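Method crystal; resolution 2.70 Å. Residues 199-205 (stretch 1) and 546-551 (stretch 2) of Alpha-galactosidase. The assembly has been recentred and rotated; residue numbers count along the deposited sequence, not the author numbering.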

ATOM      1  N   THR D 199     -19.372  10.920  13.219  1.00 27.78           N
ATOM      2  CA  THR D 199     -20.035  11.306  14.445  1.00 27.89           C
ATOM      3  C   THR D 199     -20.606  12.724  14.336  1.00 31.03           C
ATOM      4  O   THR D 199     -20.563  13.360  13.282  1.00 30.79           O
ATOM      5  CB  THR D 199     -19.084  11.222  15.663  1.00 30.81           C
ATOM      6  OG1 THR D 199     -19.836  11.424  16.868  1.00 33.35           O
ATOM      7  CG2 THR D 199     -17.959  12.271  15.562  1.00 29.17           C
ATOM      8  N   TRP D 200     -21.156  13.224  15.435  1.00 32.70           N
ATOM      9  CA  TRP D 200     -21.836  14.500  15.389  1.00 32.94           C
ATOM     10  C   TRP D 200     -20.853  15.580  14.931  1.00 32.62           C
ATOM     11  O   TRP D 200     -19.691  15.570  15.331  1.00 31.72           O
ATOM     12  CB  TRP D 200     -22.481  14.813  16.747  1.00 31.96           C
ATOM     13  CG  TRP D 200     -22.979  16.209  16.842  1.00 32.21           C
ATOM     14  CD1 TRP D 200     -24.242  16.662  16.575  1.00 34.60           C
ATOM     15  CD2 TRP D 200     -22.215  17.355  17.220  1.00 34.20           C
ATOM     16  NE1 TRP D 200     -24.314  18.026  16.781  1.00 34.34           N
ATOM     17  CE2 TRP D 200     -23.077  18.473  17.171  1.00 34.95           C
ATOM     18  CE3 TRP D 200     -20.883  17.545  17.603  1.00 33.54           C
ATOM     19  CZ2 TRP D 200     -22.647  19.752  17.481  1.00 34.73           C
ATOM     20  CZ3 TRP D 200     -20.464  18.809  17.907  1.00 33.83           C
ATOM     21  CH2 TRP D 200     -21.342  19.900  17.850  1.00 35.45           C
ATOM     22  N   ALA D 201     -21.315  16.490  14.077  1.00 32.14           N
ATOM     23  CA  ALA D 201     -20.462  17.546  13.532  1.00 30.91           C
ATOM     24  C   ALA D 201     -19.336  17.044  12.590  1.00 33.27           C
ATOM     25  O   ALA D 201     -18.532  17.837  12.116  1.00 33.41           O
ATOM     26  CB  ALA D 201     -19.890  18.375  14.641  1.00 30.29           C
ATOM     27  N   ARG D 202     -19.273  15.739  12.331  1.00 31.49           N
ATOM     28  CA  ARG D 202     -18.383  15.197  11.300  1.00 31.49           C
ATOM     29  C   ARG D 202     -18.922  13.905  10.675  1.00 28.90           C
ATOM     30  O   ARG D 202     -18.220  12.914  10.594  1.00 29.05           O
ATOM     31  CB  ARG D 202     -16.948  14.994  11.825  1.00 27.42           C
ATOM     32  CG  ARG D 202     -16.845  14.844  13.313  1.00 28.54           C
ATOM     33  CD  ARG D 202     -15.403  14.623  13.783  1.00 28.49           C
ATOM     34  NE  ARG D 202     -15.076  13.203  13.704  1.00 32.04           N
ATOM     35  CZ  ARG D 202     -14.704  12.429  14.723  1.00 28.00           C
ATOM     36  NH1 ARG D 202     -14.558  12.919  15.940  1.00 24.42           N
ATOM     37  NH2 ARG D 202     -14.448  11.147  14.495  1.00 30.15           N
ATOM     38  N   GLU D 203     -20.163  13.930  10.222  1.00 27.78           N
ATOM     39  CA  GLU D 203     -20.800  12.735   9.681  1.00 30.64           C
ATOM     40  C   GLU D 203     -20.198  12.207   8.372  1.00 31.83           C
ATOM     41  O   GLU D 203     -19.726  12.958   7.518  1.00 32.40           O
ATOM     42  CB  GLU D 203     -22.307  12.970   9.466  1.00 31.74           C
ATOM     43  CG  GLU D 203     -23.103  13.286  10.725  1.00 33.87           C
ATOM     44  CD  GLU D 203     -23.090  14.763  11.090  1.00 33.85           C
ATOM     45  OE1 GLU D 203     -22.030  15.405  10.945  1.00 30.80           O
ATOM     46  OE2 GLU D 203     -24.152  15.275  11.524  1.00 34.41           O
ATOM     47  N   ARG D 204     -20.232  10.893   8.226  1.00 31.38           N
ATOM     48  CA  ARG D 204     -20.113  10.264   6.920  1.00 30.21           C
ATOM     49  C   ARG D 204     -18.818  10.486   6.141  1.00 30.79           C
ATOM     50  O   ARG D 204     -18.851  10.555   4.920  1.00 32.34           O
ATOM     51  CB  ARG D 204     -21.335  10.622   6.057  1.00 28.69           C
ATOM     52  CG  ARG D 204     -22.588   9.874   6.488  1.00 28.93           C
ATOM     53  CD  ARG D 204     -23.798  10.184   5.635  1.00 26.88           C
ATOM     54  NE  ARG D 204     -24.214  11.571   5.802  1.00 30.66           N
ATOM     55  CZ  ARG D 204     -24.760  12.061   6.918  1.00 33.79           C
ATOM     56  NH1 ARG D 204     -24.945  11.267   7.975  1.00 34.70           N
ATOM     57  NH2 ARG D 204     -25.105  13.348   6.984  1.00 31.56           N
ATOM     58  N   HIS D 205     -17.674  10.554   6.814  1.00 31.10           N
ATOM     59  CA  HIS D 205     -16.399  10.480   6.080  1.00 29.48           C
ATOM     60  C   HIS D 205     -16.276   9.086   5.446  1.00 29.18           C
ATOM     61  O   HIS D 205     -16.721   8.095   6.029  1.00 26.89           O
ATOM     62  CB  HIS D 205     -15.202  10.746   7.003  1.00 29.27           C
ATOM     63  CG  HIS D 205     -15.126  12.154   7.509  1.00 34.29           C
ATOM     64  ND1 HIS D 205     -13.933  12.758   7.850  1.00 33.27           N
ATOM     65  CD2 HIS D 205     -16.094  13.085   7.712  1.00 32.12           C
ATOM     66  CE1 HIS D 205     -14.171  13.997   8.254  1.00 33.15           C
ATOM     67  NE2 HIS D 205     -15.473  14.220   8.179  1.00 34.02           N
TER
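Stretch 2, residues 546-551: WTSDDT

Stretch 2 packs on stretch 1 without regular helix or strand on either side of the contact. Stretch 1 turns sharply at its start: Thr199 to Arg202 is a type II beta turn, closed by Arg202 N to Thr199 O at 2.9 Å, with Trp200 at phi/psi -60/139 and Ala201 at 67/2. The backbones approach most closely at Ala201 and Asp550, whose CA atoms are 4.4 Å apart; their CB atoms lie at 3.8 Å. The contacts bury 311 Å². Thr547–Arg204, Ser548–Glu203 and Asp549–Trp200 pair in reverse order, but Asp550 sits on Ala201, and end to end the chains run nearer perpendicular than antiparallel.

Trp200 is t at chi1 (170°), with chi2 at 94°. Although its CA-to-CB bond points sideways, the indole edge reaches stretch 2, and Trp200 NE1 donates to Asp549 OD2 at 2.9 Å, with an N-H...O angle of 163° and the acceptor near the ring plane. Asp549 chi1 lies between wells at -99°; its other oxygen, OD1, accepts from Trp546 NE1 at 3.2 Å, so the carboxylate joins two indoles.

Ser548, extended at -152/148 and t at chi1, directs OG to Glu203 OE1 (2.8 Å, OG donating), while the same OG accepts from Asp550 N at 3.0 Å. The CA-to-CB bond of Glu203 points toward stretch 2, and the side chain folds through m and p at chi1 and chi2. Glu203 OE2 accepts from the O atom of a water at 2.7 Å; that water accepts from Ala201 N at 3.0 Å and Asp549 N at 2.7 Å, tying both backbones to one carboxylate.

Arg204, m, t, m through chi3, brings NH2 to Thr547 O at 3.1 Å, a weak bond at 127°. Asp550, t at chi1, places OD2 2.8 Å from Ala201 O.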

ATOM      1  N   TRP D 546     -31.319  18.014   7.530  1.00 38.54           N
ATOM      2  CA  TRP D 546     -30.258  18.908   7.996  1.00 38.04           C
ATOM      3  C   TRP D 546     -28.973  18.080   8.106  1.00 37.51           C
ATOM      4  O   TRP D 546     -28.810  17.293   9.035  1.00 37.60           O
ATOM      5  CB  TRP D 546     -30.639  19.537   9.342  1.00 37.90           C
ATOM      6  CG  TRP D 546     -29.602  20.484   9.885  1.00 38.36           C
ATOM      7  CD1 TRP D 546     -29.071  20.491  11.144  1.00 36.99           C
ATOM      8  CD2 TRP D 546     -28.953  21.551   9.174  1.00 39.43           C
ATOM      9  NE1 TRP D 546     -28.141  21.506  11.265  1.00 35.44           N
ATOM     10  CE2 TRP D 546     -28.053  22.169  10.072  1.00 37.04           C
ATOM     11  CE3 TRP D 546     -29.055  22.050   7.869  1.00 38.80           C
ATOM     12  CZ2 TRP D 546     -27.264  23.255   9.704  1.00 38.40           C
ATOM     13  CZ3 TRP D 546     -28.268  23.125   7.507  1.00 39.03           C
ATOM     14  CH2 TRP D 546     -27.380  23.715   8.421  1.00 38.32           C
ATOM     15  N   THR D 547     -28.068  18.256   7.150  1.00 36.42           N
ATOM     16  CA  THR D 547     -26.976  17.304   6.934  1.00 35.09           C
ATOM     17  C   THR D 547     -26.013  17.152   8.108  1.00 34.32           C
ATOM     18  O   THR D 547     -25.643  16.041   8.477  1.00 33.79           O
ATOM     19  CB  THR D 547     -26.184  17.675   5.679  1.00 35.08           C
ATOM     20  OG1 THR D 547     -27.102  18.130   4.680  1.00 38.42           O
ATOM     21  CG2 THR D 547     -25.394  16.474   5.146  1.00 31.07           C
ATOM     22  N   SER D 548     -25.592  18.275   8.672  1.00 34.65           N
ATOM     23  CA  SER D 548     -24.736  18.269   9.850  1.00 34.87           C
ATOM     24  C   SER D 548     -24.967  19.539  10.651  1.00 33.67           C
ATOM     25  O   SER D 548     -25.257  20.581  10.082  1.00 33.69           O
ATOM     26  CB  SER D 548     -23.260  18.185   9.440  1.00 31.74           C
ATOM     27  OG  SER D 548     -22.418  18.112  10.579  1.00 30.08           O
ATOM     28  N   ASP D 549     -24.837  19.447  11.967  1.00 32.58           N
ATOM     29  CA  ASP D 549     -24.787  20.633  12.800  1.00 34.82           C
ATOM     30  C   ASP D 549     -23.523  21.422  12.518  1.00 38.14           C
ATOM     31  O   ASP D 549     -23.462  22.632  12.755  1.00 43.19           O
ATOM     32  CB  ASP D 549     -24.834  20.271  14.274  1.00 35.25           C
ATOM     33  CG  ASP D 549     -26.210  20.424  14.854  1.00 37.58           C
ATOM     34  OD1 ASP D 549     -27.028  21.109  14.204  1.00 33.77           O
ATOM     35  OD2 ASP D 549     -26.471  19.854  15.950  1.00 40.95           O
ATOM     36  N   ASP D 550     -22.505  20.731  12.025  1.00 37.17           N
ATOM     37  CA  ASP D 550     -21.294  21.402  11.599  1.00 38.46           C
ATOM     38  C   ASP D 550     -21.589  22.173  10.312  1.00 38.08           C
ATOM     39  O   ASP D 550     -21.832  21.564   9.265  1.00 35.83           O
ATOM     40  CB  ASP D 550     -20.172  20.389  11.378  1.00 33.69           C
ATOM     41  CG  ASP D 550     -18.833  21.051  11.145  1.00 35.95           C
ATOM     42  OD1 ASP D 550     -18.793  22.230  10.725  1.00 40.21           O
ATOM     43  OD2 ASP D 550     -17.800  20.397  11.393  1.00 38.97           O
ATOM     44  N   THR D 551     -21.570  23.505  10.406  1.00 37.73           N
ATOM     45  CA  THR D 551     -21.814  24.388   9.265  1.00 36.25           C
ATOM     46  C   THR D 551     -20.555  25.154   8.843  1.00 38.43           C
ATOM     47  O   THR D 551     -20.647  26.176   8.136  1.00 35.92           O
ATOM     48  CB  THR D 551     -22.926  25.418   9.576  1.00 37.57           C
ATOM     49  OG1 THR D 551     -22.510  26.264  10.657  1.00 38.27           O
ATOM     50  CG2 THR D 551     -24.196  24.715   9.967  1.00 37.25           C
TER
HETATM   51  O   HOH W   1     -24.129  17.274  13.318  1.00 34.04           O